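Local coordinates for 70 kDa peptidylprolyl isomerase, putative (Plasmodium falciparum, PDB 2FBN), which is a putative FK506-binding peptidylprolyl isomerase whose C-terminal tetratricopeptide repeat domain, the part described here, probably binds the C-terminal peptide of Hsp90, at residues Asp66-Thr71 and Asn85-Cys90; Cys97-Lys102 and Gly129-Tyr134; Val59-Ala64 and Asn91-Thr96. One frame throughout, in Å; residues are numbered along the deposited sequence.

Interaction 1 (Asp66-Thr71 and Asn85-Cys90); sequences DFFIHT and NIEISC
F68 reaches from the loop that follows helix 54-66 and meets I86 and E87, two consecutive residues of helix 77-100. Along its side chain the surroundings change from polar to apolar. CB lies 3.5 Å from OE2 of E87, and the same carboxylate oxygen stays close as the ring begins, with CD2 of F68 3.7 Å from it. CD2 also touches the aliphatic part of the glutamate, CG of E87, at 3.8 Å. One atom further on, CE2 of F68 has left the carboxylate and packs on the methyl CG2 of I86 at 3.7 Å. That methyl sits at the ring edge, in plane, while CD1 of I86 approaches CZ of F68 more loosely at 4.2 Å. The branch of I86 that makes the closer touch is placed by a first torsion of -65°, which turns CG2 anti to the backbone N. E87 instead relies on length: its chain runs extended beyond CG and carries the carboxylate across to the loop, where its plane stands 89° from that of the phenyl ring.

Helices 54-66 and 77-100 are successive members of the tetratricopeptide repeat array, an all-helical stack of antiparallel pairs, and F68 belongs to the link between them. The F68 side chain also packs on A38 of helix 31-50, so it lies between that helix and helix 77-100. A type I beta turn runs from D66 to I69, closed by the bond from I69 N to D66 O. Just beyond, the hydroxyl OG1 of T71 donates to the carbonyl oxygen of F68 at 2.6 Å, tilted 27° from the carbonyl plane. K83 is hydrogen-bonded to that hydroxyl, tying the loop to helix 77-100 a turn before I86.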
ATOM      1  N   ASP A  66      -6.096   8.659   1.986  1.00 17.75           N
ATOM      2  CA  ASP A  66      -7.230   8.243   1.138  1.00 18.25           C
ATOM      3  C   ASP A  66      -7.856   9.408   0.350  1.00 18.14           C
ATOM      4  O   ASP A  66      -8.391   9.204  -0.746  1.00 18.30           O
ATOM      5  CB  ASP A  66      -8.289   7.551   1.991  1.00 17.90           C
ATOM      6  CG  ASP A  66      -7.848   6.170   2.487  1.00 18.70           C
ATOM      7  OD1 ASP A  66      -6.880   5.606   1.952  1.00 19.78           O
ATOM      8  OD2 ASP A  66      -8.501   5.652   3.412  1.00 22.31           O
ATOM      9  N   PHE A  67      -7.753  10.624   0.890  1.00 18.61           N
ATOM     10  CA  PHE A  67      -8.226  11.815   0.166  1.00 18.58           C
ATOM     11  C   PHE A  67      -7.479  12.066  -1.130  1.00 18.53           C
ATOM     12  O   PHE A  67      -7.983  12.759  -1.994  1.00 18.72           O
ATOM     13  CB  PHE A  67      -8.196  13.050   1.045  1.00 20.40           C
ATOM     14  CG  PHE A  67      -9.384  13.146   1.931  1.00 21.35           C
ATOM     15  CD1 PHE A  67     -10.610  13.570   1.417  1.00 23.86           C
ATOM     16  CD2 PHE A  67      -9.297  12.782   3.270  1.00 24.89           C
ATOM     17  CE1 PHE A  67     -11.744  13.647   2.248  1.00 24.98           C
ATOM     18  CE2 PHE A  67     -10.415  12.851   4.099  1.00 26.16           C
ATOM     19  CZ  PHE A  67     -11.644  13.289   3.580  1.00 25.68           C
ATOM     20  N   PHE A  68      -6.290  11.470  -1.263  1.00 18.41           N
ATOM     21  CA  PHE A  68      -5.458  11.677  -2.444  1.00 19.01           C
ATOM     22  C   PHE A  68      -5.474  10.520  -3.446  1.00 19.10           C
ATOM     23  O   PHE A  68      -4.743  10.555  -4.424  1.00 19.19           O
ATOM     24  CB  PHE A  68      -4.024  12.018  -2.019  1.00 18.72           C
ATOM     25  CG  PHE A  68      -3.951  13.260  -1.186  1.00 18.70           C
ATOM     26  CD1 PHE A  68      -4.576  14.430  -1.628  1.00 19.03           C
ATOM     27  CD2 PHE A  68      -3.261  13.269   0.023  1.00 19.58           C
ATOM     28  CE1 PHE A  68      -4.534  15.602  -0.848  1.00 21.87           C
ATOM     29  CE2 PHE A  68      -3.204  14.440   0.796  1.00 21.93           C
ATOM     30  CZ  PHE A  68      -3.846  15.594   0.355  1.00 19.85           C
ATOM     31  N   ILE A  69      -6.315   9.511  -3.213  1.00 19.07           N
ATOM     32  CA  ILE A  69      -6.504   8.450  -4.207  1.00 18.42           C
ATOM     33  C   ILE A  69      -6.990   9.083  -5.521  1.00 18.59           C
ATOM     34  O   ILE A  69      -7.872   9.965  -5.534  1.00 17.95           O
ATOM     35  CB  ILE A  69      -7.503   7.366  -3.695  1.00 18.52           C
ATOM     36  CG1 ILE A  69      -6.947   6.718  -2.427  1.00 17.65           C
ATOM     37  CG2 ILE A  69      -7.782   6.292  -4.772  1.00 18.97           C
ATOM     38  CD1 ILE A  69      -7.932   5.809  -1.718  1.00 18.93           C
ATOM     39  N   HIS A  70      -6.411   8.630  -6.631  1.00 19.91           N
ATOM     40  CA  HIS A  70      -6.751   9.147  -7.967  1.00 20.23           C
ATOM     41  C   HIS A  70      -6.610  10.667  -8.106  1.00 22.11           C
ATOM     42  O   HIS A  70      -7.533  11.329  -8.594  1.00 22.06           O
ATOM     43  CB  HIS A  70      -8.176   8.743  -8.405  1.00 20.18           C
ATOM     44  CG  HIS A  70      -8.483   7.286  -8.256  1.00 19.98           C
ATOM     45  ND1 HIS A  70      -7.572   6.287  -8.532  1.00 21.13           N
ATOM     46  CD2 HIS A  70      -9.627   6.660  -7.887  1.00 19.48           C
ATOM     47  CE1 HIS A  70      -8.136   5.108  -8.318  1.00 22.80           C
ATOM     48  NE2 HIS A  70      -9.387   5.308  -7.935  1.00 19.48           N
ATOM     49  N   THR A  71      -5.470  11.207  -7.661  1.00 22.88           N
ATOM     50  CA  THR A  71      -5.199  12.640  -7.812  1.00 24.72           C
ATOM     51  C   THR A  71      -3.904  12.843  -8.603  1.00 27.18           C
ATOM     52  O   THR A  71      -3.242  13.887  -8.464  1.00 27.30           O
ATOM     53  CB  THR A  71      -5.109  13.374  -6.441  1.00 24.08           C
ATOM     54  OG1 THR A  71      -4.070  12.792  -5.654  1.00 23.84           O
ATOM     55  CG2 THR A  71      -6.439  13.300  -5.672  1.00 23.06           C
ATOM     56  N   ASN A  85       3.389  17.878   0.943  1.00 23.96           N
ATOM     57  CA  ASN A  85       3.690  18.005   2.371  1.00 24.34           C
ATOM     58  C   ASN A  85       2.866  17.059   3.261  1.00 23.32           C
ATOM     59  O   ASN A  85       3.406  16.421   4.176  1.00 22.48           O
ATOM     60  CB  ASN A  85       3.493  19.453   2.843  1.00 25.93           C
ATOM     61  CG  ASN A  85       4.436  20.432   2.154  1.00 29.31           C
ATOM     62  OD1 ASN A  85       5.455  20.046   1.567  1.00 34.89           O
ATOM     63  ND2 ASN A  85       4.099  21.713   2.229  1.00 34.24           N
ATOM     64  N   ILE A  86       1.563  16.950   2.977  1.00 21.91           N
ATOM     65  CA  ILE A  86       0.702  16.069   3.758  1.00 20.92           C
ATOM     66  C   ILE A  86       1.082  14.604   3.509  1.00 20.08           C
ATOM     67  O   ILE A  86       1.101  13.811   4.446  1.00 19.39           O
ATOM     68  CB  ILE A  86      -0.804  16.322   3.468  1.00 20.75           C
ATOM     69  CG1 ILE A  86      -1.197  17.731   3.945  1.00 21.78           C
ATOM     70  CG2 ILE A  86      -1.701  15.270   4.128  1.00 20.54           C
ATOM     71  CD1 ILE A  86      -2.439  18.271   3.237  1.00 22.33           C
ATOM     72  N   GLU A  87       1.391  14.260   2.258  1.00 19.98           N
ATOM     73  CA  GLU A  87       1.801  12.884   1.932  1.00 20.79           C
ATOM     74  C   GLU A  87       3.119  12.504   2.603  1.00 20.60           C
ATOM     75  O   GLU A  87       3.252  11.395   3.144  1.00 20.13           O
ATOM     76  CB  GLU A  87       1.886  12.677   0.430  1.00 21.15           C
ATOM     77  CG  GLU A  87       0.495  12.684  -0.211  1.00 24.38           C
ATOM     78  CD  GLU A  87       0.453  12.189  -1.647  1.00 28.26           C
ATOM     79  OE1 GLU A  87       1.412  12.430  -2.412  1.00 30.05           O
ATOM     80  OE2 GLU A  87      -0.593  11.604  -2.007  1.00 30.42           O
ATOM     81  N   ILE A  88       4.082  13.422   2.585  1.00 20.62           N
ATOM     82  CA  ILE A  88       5.350  13.178   3.302  1.00 20.70           C
ATOM     83  C   ILE A  88       5.124  12.954   4.796  1.00 20.61           C
ATOM     84  O   ILE A  88       5.633  11.982   5.374  1.00 19.84           O
ATOM     85  CB  ILE A  88       6.358  14.329   3.056  1.00 20.72           C
ATOM     86  CG1 ILE A  88       6.858  14.273   1.600  1.00 20.98           C
ATOM     87  CG2 ILE A  88       7.481  14.278   4.104  1.00 20.85           C
ATOM     88  CD1 ILE A  88       7.626  15.504   1.160  1.00 22.81           C
ATOM     89  N   SER A  89       4.339  13.828   5.426  1.00 20.76           N
ATOM     90  CA  SER A  89       4.075  13.724   6.866  1.00 20.98           C
ATOM     91  C   SER A  89       3.338  12.444   7.259  1.00 20.25           C
ATOM     92  O   SER A  89       3.740  11.741   8.193  1.00 19.93           O
ATOM     93  CB  SER A  89       3.286  14.933   7.363  1.00 21.55           C
ATOM     94  OG  SER A  89       4.078  16.096   7.242  1.00 25.53           O
ATOM     95  N   CYS A  90       2.252  12.160   6.553  1.00 19.19           N
ATOM     96  CA  CYS A  90       1.473  10.962   6.822  1.00 18.38           C
ATOM     97  C   CYS A  90       2.316   9.702   6.640  1.00 17.17           C
ATOM     98  O   CYS A  90       2.271   8.796   7.472  1.00 18.31           O
ATOM     99  CB  CYS A  90       0.294  10.892   5.862  1.00 18.47           C
ATOM    100  SG  CYS A  90      -0.991  12.057   6.345  1.00 20.36           S
TER

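Interaction 2 (Cys97-Lys102 and Gly129-Tyr134); sequences CYNKNK and GVANMY
N99, in the last turn of helix 77-100, brings its amide against V130 and A131 of helix 122-135, dividing its two ends between them. OD1 of N99 lies 3.3 Å from the methyl CB of A131, whereas ND2 of N99 faces the valine, 3.9 Å from CG1 of V130. The first torsion of N99, -81°, sets CG anti to the backbone carbonyl carbon, beside the backbone N, and carries the amide across the gap; the second, -24°, then fixes which amide end meets which neighbour. In V130 a first torsion of 169° turns CG1 anti to the backbone N, and this is the methyl that approaches the amide. CA of N99 is 6.3 Å from CA of A131, the closest pair of CA atoms between the segments.

Both segments fall within tetratricopeptide repeat sequence. Helix 104-117 adjoins the same asparagine through Y104 and A107. Past N99, helix 77-100 ends in a Schellman motif, where K102 takes a positive phi and its N bonds back to O of N99. The amide of N99 makes no hydrogen bond to segment 129-134. ND2 instead has a weak hydrogen bond to the carbonyl oxygen of K127, slightly earlier on helix 122-135, so the contact is van der Waals packing by a polar group whose weak hydrogen bond is directed to the neighbouring turn.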
ATOM      1  N   CYS A  97       4.895   4.747  13.267  1.00 17.86           N
ATOM      2  CA  CYS A  97       3.873   3.953  13.922  1.00 18.26           C
ATOM      3  C   CYS A  97       4.140   2.472  13.732  1.00 18.36           C
ATOM      4  O   CYS A  97       4.108   1.684  14.659  1.00 19.30           O
ATOM      5  CB  CYS A  97       2.476   4.303  13.384  1.00 18.93           C
ATOM      6  SG  CYS A  97       1.906   5.929  13.961  1.00 21.00           S
ATOM      7  N   TYR A  98       4.432   2.097  12.498  1.00 17.51           N
ATOM      8  CA  TYR A  98       4.634   0.692  12.207  1.00 17.76           C
ATOM      9  C   TYR A  98       5.937   0.140  12.813  1.00 17.41           C
ATOM     10  O   TYR A  98       5.969  -1.006  13.255  1.00 17.73           O
ATOM     11  CB  TYR A  98       4.556   0.488  10.707  1.00 17.73           C
ATOM     12  CG  TYR A  98       3.141   0.556  10.161  1.00 17.18           C
ATOM     13  CD1 TYR A  98       2.115  -0.222  10.711  1.00 17.88           C
ATOM     14  CD2 TYR A  98       2.846   1.374   9.067  1.00 15.78           C
ATOM     15  CE1 TYR A  98       0.806  -0.192  10.168  1.00 19.31           C
ATOM     16  CE2 TYR A  98       1.551   1.404   8.522  1.00 18.42           C
ATOM     17  CZ  TYR A  98       0.549   0.631   9.084  1.00 19.58           C
ATOM     18  OH  TYR A  98      -0.725   0.663   8.532  1.00 21.53           O
ATOM     19  N   ASN A  99       7.001   0.946  12.838  1.00 17.46           N
ATOM     20  CA  ASN A  99       8.212   0.547  13.601  1.00 17.70           C
ATOM     21  C   ASN A  99       7.919   0.322  15.084  1.00 19.10           C
ATOM     22  O   ASN A  99       8.348  -0.677  15.670  1.00 18.67           O
ATOM     23  CB  ASN A  99       9.342   1.543  13.398  1.00 18.27           C
ATOM     24  CG  ASN A  99      10.090   1.309  12.082  1.00 17.82           C
ATOM     25  OD1 ASN A  99      10.075   0.192  11.536  1.00 18.59           O
ATOM     26  ND2 ASN A  99      10.787   2.336  11.604  1.00 19.12           N
ATOM     27  N   LYS A 100       7.151   1.228  15.668  1.00 19.28           N
ATOM     28  CA  LYS A 100       6.701   1.081  17.054  1.00 20.98           C
ATOM     29  C   LYS A 100       5.905  -0.209  17.266  1.00 21.16           C
ATOM     30  O   LYS A 100       6.142  -0.943  18.235  1.00 21.60           O
ATOM     31  CB  LYS A 100       5.878   2.292  17.472  1.00 20.88           C
ATOM     32  CG  LYS A 100       6.721   3.512  17.790  1.00 20.64           C
ATOM     33  CD  LYS A 100       5.888   4.786  17.989  1.00 23.19           C
ATOM     34  CE  LYS A 100       6.732   5.861  18.683  1.00 27.34           C
ATOM     35  NZ  LYS A 100       6.990   5.506  20.136  1.00 27.40           N
ATOM     36  N   ASN A 101       4.982  -0.507  16.348  1.00 20.82           N
ATOM     37  CA  ASN A 101       4.167  -1.727  16.429  1.00 21.47           C
ATOM     38  C   ASN A 101       4.896  -2.993  15.946  1.00 21.19           C
ATOM     39  O   ASN A 101       4.322  -4.087  15.941  1.00 22.10           O
ATOM     40  CB  ASN A 101       2.854  -1.543  15.646  1.00 21.56           C
ATOM     41  CG  ASN A 101       1.799  -0.774  16.436  1.00 23.71           C
ATOM     42  OD1 ASN A 101       2.038  -0.339  17.566  1.00 25.18           O
ATOM     43  ND2 ASN A 101       0.616  -0.611  15.835  1.00 24.48           N
ATOM     44  N   LYS A 102       6.163  -2.825  15.533  1.00 20.90           N
ATOM     45  CA  LYS A 102       6.994  -3.893  14.968  1.00 20.92           C
ATOM     46  C   LYS A 102       6.389  -4.563  13.736  1.00 20.69           C
ATOM     47  O   LYS A 102       6.561  -5.780  13.519  1.00 21.49           O
ATOM     48  CB  LYS A 102       7.348  -4.942  16.037  1.00 21.03           C
ATOM     49  CG  LYS A 102       7.896  -4.342  17.315  1.00 22.38           C
ATOM     50  CD  LYS A 102       8.468  -5.438  18.194  1.00 27.16           C
ATOM     51  CE  LYS A 102       8.491  -4.965  19.610  1.00 29.63           C
ATOM     52  NZ  LYS A 102       7.147  -5.201  20.207  1.00 33.74           N
ATOM     53  N   GLY A 129      15.727   2.238   7.081  1.00 16.17           N
ATOM     54  CA  GLY A 129      16.834   1.438   7.586  1.00 16.84           C
ATOM     55  C   GLY A 129      16.462   0.610   8.798  1.00 16.36           C
ATOM     56  O   GLY A 129      16.753  -0.586   8.866  1.00 16.40           O
ATOM     57  N   VAL A 130      15.799   1.234   9.773  1.00 17.36           N
ATOM     58  CA  VAL A 130      15.370   0.504  10.974  1.00 17.74           C
ATOM     59  C   VAL A 130      14.454  -0.675  10.614  1.00 16.68           C
ATOM     60  O   VAL A 130      14.662  -1.788  11.055  1.00 16.52           O
ATOM     61  CB  VAL A 130      14.658   1.446  11.954  1.00 18.09           C
ATOM     62  CG1 VAL A 130      13.980   0.661  13.082  1.00 20.14           C
ATOM     63  CG2 VAL A 130      15.664   2.464  12.509  1.00 18.70           C
ATOM     64  N   ALA A 131      13.478  -0.425   9.749  1.00 16.98           N
ATOM     65  CA  ALA A 131      12.488  -1.446   9.419  1.00 17.25           C
ATOM     66  C   ALA A 131      13.131  -2.595   8.622  1.00 17.23           C
ATOM     67  O   ALA A 131      12.878  -3.777   8.897  1.00 17.79           O
ATOM     68  CB  ALA A 131      11.368  -0.818   8.645  1.00 16.52           C
ATOM     69  N   ASN A 132      13.969  -2.230   7.662  1.00 17.57           N
ATOM     70  CA  ASN A 132      14.775  -3.218   6.916  1.00 17.76           C
ATOM     71  C   ASN A 132      15.603  -4.075   7.868  1.00 17.83           C
ATOM     72  O   ASN A 132      15.636  -5.309   7.769  1.00 17.69           O
ATOM     73  CB  ASN A 132      15.672  -2.532   5.888  1.00 17.98           C
ATOM     74  CG  ASN A 132      14.967  -2.268   4.557  1.00 18.60           C
ATOM     75  OD1 ASN A 132      14.030  -2.988   4.183  1.00 18.64           O
ATOM     76  ND2 ASN A 132      15.420  -1.236   3.832  1.00 19.00           N
ATOM     77  N   MET A 133      16.270  -3.404   8.802  1.00 17.58           N
ATOM     78  CA  MET A 133      17.167  -4.103   9.720  1.00 18.95           C
ATOM     79  C   MET A 133      16.420  -5.148  10.545  1.00 18.37           C
ATOM     80  O   MET A 133      16.823  -6.321  10.590  1.00 19.37           O
ATOM     81  CB  MET A 133      17.856  -3.102  10.646  1.00 18.25           C
ATOM     82  CG  MET A 133      18.606  -3.752  11.782  1.00 18.70           C
ATOM     83  SD  MET A 133      19.456  -2.494  12.746  1.00 20.71           S
ATOM     84  CE  MET A 133      18.084  -1.589  13.461  1.00 23.20           C
ATOM     85  N   TYR A 134      15.331  -4.733  11.191  1.00 18.21           N
ATOM     86  CA  TYR A 134      14.602  -5.638  12.070  1.00 18.82           C
ATOM     87  C   TYR A 134      13.878  -6.736  11.299  1.00 18.65           C
ATOM     88  O   TYR A 134      13.664  -7.819  11.848  1.00 19.87           O
ATOM     89  CB  TYR A 134      13.629  -4.879  12.958  1.00 18.55           C
ATOM     90  CG  TYR A 134      14.327  -4.157  14.088  1.00 19.44           C
ATOM     91  CD1 TYR A 134      15.075  -4.872  15.039  1.00 21.73           C
ATOM     92  CD2 TYR A 134      14.244  -2.772  14.209  1.00 18.60           C
ATOM     93  CE1 TYR A 134      15.710  -4.228  16.100  1.00 21.58           C
ATOM     94  CE2 TYR A 134      14.881  -2.112  15.274  1.00 18.79           C
ATOM     95  CZ  TYR A 134      15.611  -2.848  16.201  1.00 20.69           C
ATOM     96  OH  TYR A 134      16.240  -2.199  17.240  1.00 21.62           O
TER

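Interaction 3 (Val59-Ala64 and Asn91-Thr96); sequences VKYKEA and NLNLAT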
ATOM      1  N   VAL A  59      -4.909   4.649  11.738  1.00 18.87           N
ATOM      2  CA  VAL A  59      -6.185   4.817  11.033  1.00 19.41           C
ATOM      3  C   VAL A  59      -6.315   6.230  10.448  1.00 19.63           C
ATOM      4  O   VAL A  59      -6.626   6.390   9.253  1.00 19.19           O
ATOM      5  CB  VAL A  59      -7.375   4.447  11.956  1.00 19.77           C
ATOM      6  CG1 VAL A  59      -8.694   4.787  11.290  1.00 21.37           C
ATOM      7  CG2 VAL A  59      -7.308   2.935  12.348  1.00 21.27           C
ATOM      8  N   LYS A  60      -6.016   7.247  11.259  1.00 18.81           N
ATOM      9  CA  LYS A  60      -6.157   8.650  10.820  1.00 18.86           C
ATOM     10  C   LYS A  60      -5.202   8.998   9.687  1.00 18.14           C
ATOM     11  O   LYS A  60      -5.610   9.604   8.684  1.00 17.69           O
ATOM     12  CB  LYS A  60      -5.988   9.638  11.976  1.00 20.02           C
ATOM     13  CG  LYS A  60      -7.068   9.498  13.056  1.00 21.56           C
ATOM     14  CD  LYS A  60      -8.437   9.946  12.550  1.00 25.69           C
ATOM     15  CE  LYS A  60      -9.448   9.894  13.685  1.00 29.55           C
ATOM     16  NZ  LYS A  60     -10.807  10.237  13.216  1.00 31.83           N
ATOM     17  N   TYR A  61      -3.935   8.610   9.832  1.00 17.50           N
ATOM     18  CA  TYR A  61      -2.980   8.882   8.750  1.00 17.42           C
ATOM     19  C   TYR A  61      -3.420   8.234   7.438  1.00 16.79           C
ATOM     20  O   TYR A  61      -3.305   8.840   6.383  1.00 17.40           O
ATOM     21  CB  TYR A  61      -1.573   8.440   9.107  1.00 17.36           C
ATOM     22  CG  TYR A  61      -0.967   9.194  10.272  1.00 18.17           C
ATOM     23  CD1 TYR A  61      -1.003  10.597  10.330  1.00 17.01           C
ATOM     24  CD2 TYR A  61      -0.316   8.501  11.288  1.00 17.16           C
ATOM     25  CE1 TYR A  61      -0.413  11.288  11.412  1.00 19.22           C
ATOM     26  CE2 TYR A  61       0.263   9.162  12.365  1.00 18.02           C
ATOM     27  CZ  TYR A  61       0.219  10.557  12.424  1.00 18.32           C
ATOM     28  OH  TYR A  61       0.801  11.193  13.514  1.00 20.61           O
ATOM     29  N   LYS A  62      -3.923   7.007   7.520  1.00 17.25           N
ATOM     30  CA  LYS A  62      -4.415   6.326   6.315  1.00 17.75           C
ATOM     31  C   LYS A  62      -5.633   7.031   5.707  1.00 18.08           C
ATOM     32  O   LYS A  62      -5.728   7.203   4.488  1.00 17.96           O
ATOM     33  CB  LYS A  62      -4.708   4.866   6.615  1.00 18.07           C
ATOM     34  CG  LYS A  62      -3.428   4.062   6.748  1.00 20.54           C
ATOM     35  CD  LYS A  62      -3.688   2.589   6.857  1.00 25.69           C
ATOM     36  CE  LYS A  62      -2.406   1.863   6.469  1.00 27.78           C
ATOM     37  NZ  LYS A  62      -2.606   0.399   6.340  1.00 27.40           N
ATOM     38  N   GLU A  63      -6.580   7.421   6.558  1.00 18.93           N
ATOM     39  CA  GLU A  63      -7.720   8.232   6.101  1.00 20.63           C
ATOM     40  C   GLU A  63      -7.278   9.527   5.392  1.00 19.91           C
ATOM     41  O   GLU A  63      -7.823   9.892   4.345  1.00 20.77           O
ATOM     42  CB  GLU A  63      -8.616   8.570   7.292  1.00 20.66           C
ATOM     43  CG  GLU A  63      -9.425   7.384   7.801  1.00 23.26           C
ATOM     44  CD  GLU A  63     -10.273   7.717   9.038  1.00 24.42           C
ATOM     45  OE1 GLU A  63     -10.156   8.842   9.568  1.00 29.67           O
ATOM     46  OE2 GLU A  63     -11.055   6.835   9.459  1.00 31.54           O
ATOM     47  N   ALA A  64      -6.305  10.235   5.972  1.00 19.56           N
ATOM     48  CA  ALA A  64      -5.740  11.431   5.339  1.00 18.90           C
ATOM     49  C   ALA A  64      -5.266  11.132   3.906  1.00 18.54           C
ATOM     50  O   ALA A  64      -5.618  11.839   2.949  1.00 19.08           O
ATOM     51  CB  ALA A  64      -4.570  12.003   6.183  1.00 19.20           C
ATOM     52  N   ASN A  91       3.055   9.616   5.535  1.00 17.23           N
ATOM     53  CA  ASN A  91       3.859   8.412   5.325  1.00 16.95           C
ATOM     54  C   ASN A  91       5.021   8.267   6.312  1.00 17.17           C
ATOM     55  O   ASN A  91       5.323   7.154   6.751  1.00 17.46           O
ATOM     56  CB  ASN A  91       4.322   8.303   3.888  1.00 17.40           C
ATOM     57  CG  ASN A  91       3.200   7.850   2.974  1.00 18.46           C
ATOM     58  OD1 ASN A  91       2.721   6.700   3.066  1.00 19.38           O
ATOM     59  ND2 ASN A  91       2.778   8.733   2.089  1.00 19.53           N
ATOM     60  N   LEU A  92       5.667   9.380   6.648  1.00 17.42           N
ATOM     61  CA  LEU A  92       6.717   9.346   7.663  1.00 17.74           C
ATOM     62  C   LEU A  92       6.151   8.885   9.005  1.00 17.31           C
ATOM     63  O   LEU A  92       6.705   7.985   9.664  1.00 16.29           O
ATOM     64  CB  LEU A  92       7.366  10.715   7.826  1.00 17.60           C
ATOM     65  CG  LEU A  92       8.457  11.140   6.861  1.00 20.97           C
ATOM     66  CD1 LEU A  92       8.754  12.612   7.100  1.00 24.68           C
ATOM     67  CD2 LEU A  92       9.708  10.290   7.097  1.00 22.94           C
ATOM     68  N   ASN A  93       5.050   9.511   9.422  1.00 17.08           N
ATOM     69  CA  ASN A  93       4.417   9.174  10.697  1.00 17.64           C
ATOM     70  C   ASN A  93       3.945   7.720  10.696  1.00 17.14           C
ATOM     71  O   ASN A  93       4.087   7.016  11.691  1.00 17.04           O
ATOM     72  CB  ASN A  93       3.274  10.137  11.048  1.00 18.28           C
ATOM     73  CG  ASN A  93       3.746  11.577  11.199  1.00 20.65           C
ATOM     74  OD1 ASN A  93       4.949  11.835  11.330  1.00 25.22           O
ATOM     75  ND2 ASN A  93       2.811  12.521  11.138  1.00 23.73           N
ATOM     76  N   LEU A  94       3.397   7.254   9.571  1.00 15.72           N
ATOM     77  CA  LEU A  94       3.003   5.856   9.501  1.00 15.92           C
ATOM     78  C   LEU A  94       4.226   4.939   9.666  1.00 15.61           C
ATOM     79  O   LEU A  94       4.163   3.910  10.351  1.00 15.62           O
ATOM     80  CB  LEU A  94       2.276   5.574   8.192  1.00 16.12           C
ATOM     81  CG  LEU A  94       0.798   5.984   8.146  1.00 16.75           C
ATOM     82  CD1 LEU A  94       0.325   5.952   6.717  1.00 18.67           C
ATOM     83  CD2 LEU A  94      -0.079   5.084   9.056  1.00 17.43           C
ATOM     84  N   ALA A  95       5.343   5.312   9.047  1.00 15.97           N
ATOM     85  CA  ALA A  95       6.548   4.482   9.183  1.00 17.25           C
ATOM     86  C   ALA A  95       6.945   4.381  10.663  1.00 17.56           C
ATOM     87  O   ALA A  95       7.206   3.285  11.171  1.00 18.36           O
ATOM     88  CB  ALA A  95       7.671   5.036   8.350  1.00 17.63           C
ATOM     89  N   THR A  96       6.957   5.520  11.356  1.00 18.04           N
ATOM     90  CA  THR A  96       7.173   5.522  12.817  1.00 18.82           C
ATOM     91  C   THR A  96       6.191   4.605  13.560  1.00 18.16           C
ATOM     92  O   THR A  96       6.600   3.760  14.368  1.00 17.93           O
ATOM     93  CB  THR A  96       7.103   6.948  13.395  1.00 19.65           C
ATOM     94  OG1 THR A  96       7.991   7.801  12.654  1.00 22.53           O
ATOM     95  CG2 THR A  96       7.479   6.946  14.876  1.00 21.19           C
TER
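Y61 of helix 54-66 lays its ring against N93 and its CB against L94, and these three residues account for most of the surface buried between the segments. N93 comes over one face of the phenol: its CB is displaced from the ring centre and lies 3.7 Å from the ring centroid, a CH-pi contact. CB of N93 touches CZ of Y61 at 3.4 Å. The asparagine amide continues toward the hydroxyl end of the ring, its plane turned 53° from that of the phenol, with ND2 of N93 3.5 Å from CE1 of Y61.

L94 takes the root of the same side chain. Its CG lies 3.5 Å from CB of Y61, the two side chains running alongside each other and pointing opposite ways, while the methyl CD2 of L94 meets the ring at its edge. A first torsion of -80° holds CG of L94 anti to its carbonyl carbon, letting the branched end swing in toward helix 54-66. K62 adds a lighter touch, its CG 4.2 Å from CD2 of L94. The polar tip of Y61 is held elsewhere, by a hydrogen bond to OD1 of N46.

The axes of segments 59-64 and 91-96 pass 9.6 Å apart, their directions 153° apart and so nearly antiparallel, as in the close helix packing of tetratricopeptide repeats. Helix 31-50 contributes F49 beside the tyrosine and N46, which also touches N93; from helix 104-117, H110 packs on L94, so both helices 31-50 and 104-117 adjoin this pair.

Helix 77-100 is common to all three contacts and offers successive turns to different partners: the loop after helix 54-66 in interaction 1, helix 54-66 itself in interaction 3, and helix 122-135 in interaction 2. Interaction 1 is buried, while the other two are partly buried. Interactions 1 and 2 lie on opposite sides of the chain's centre, about 22 Å apart between centres; interaction 3 is nearer that centre and touches both. C90 packs on A64, C97 on Y61, and Y98 OH has a weak hydrogen bond with K62 NZ. In interaction 1 a methyl meets the ring edge, whereas in interaction 3 a CH-pi contact lies over the ring face; interaction 2 instead sets an amide against small aliphatic groups.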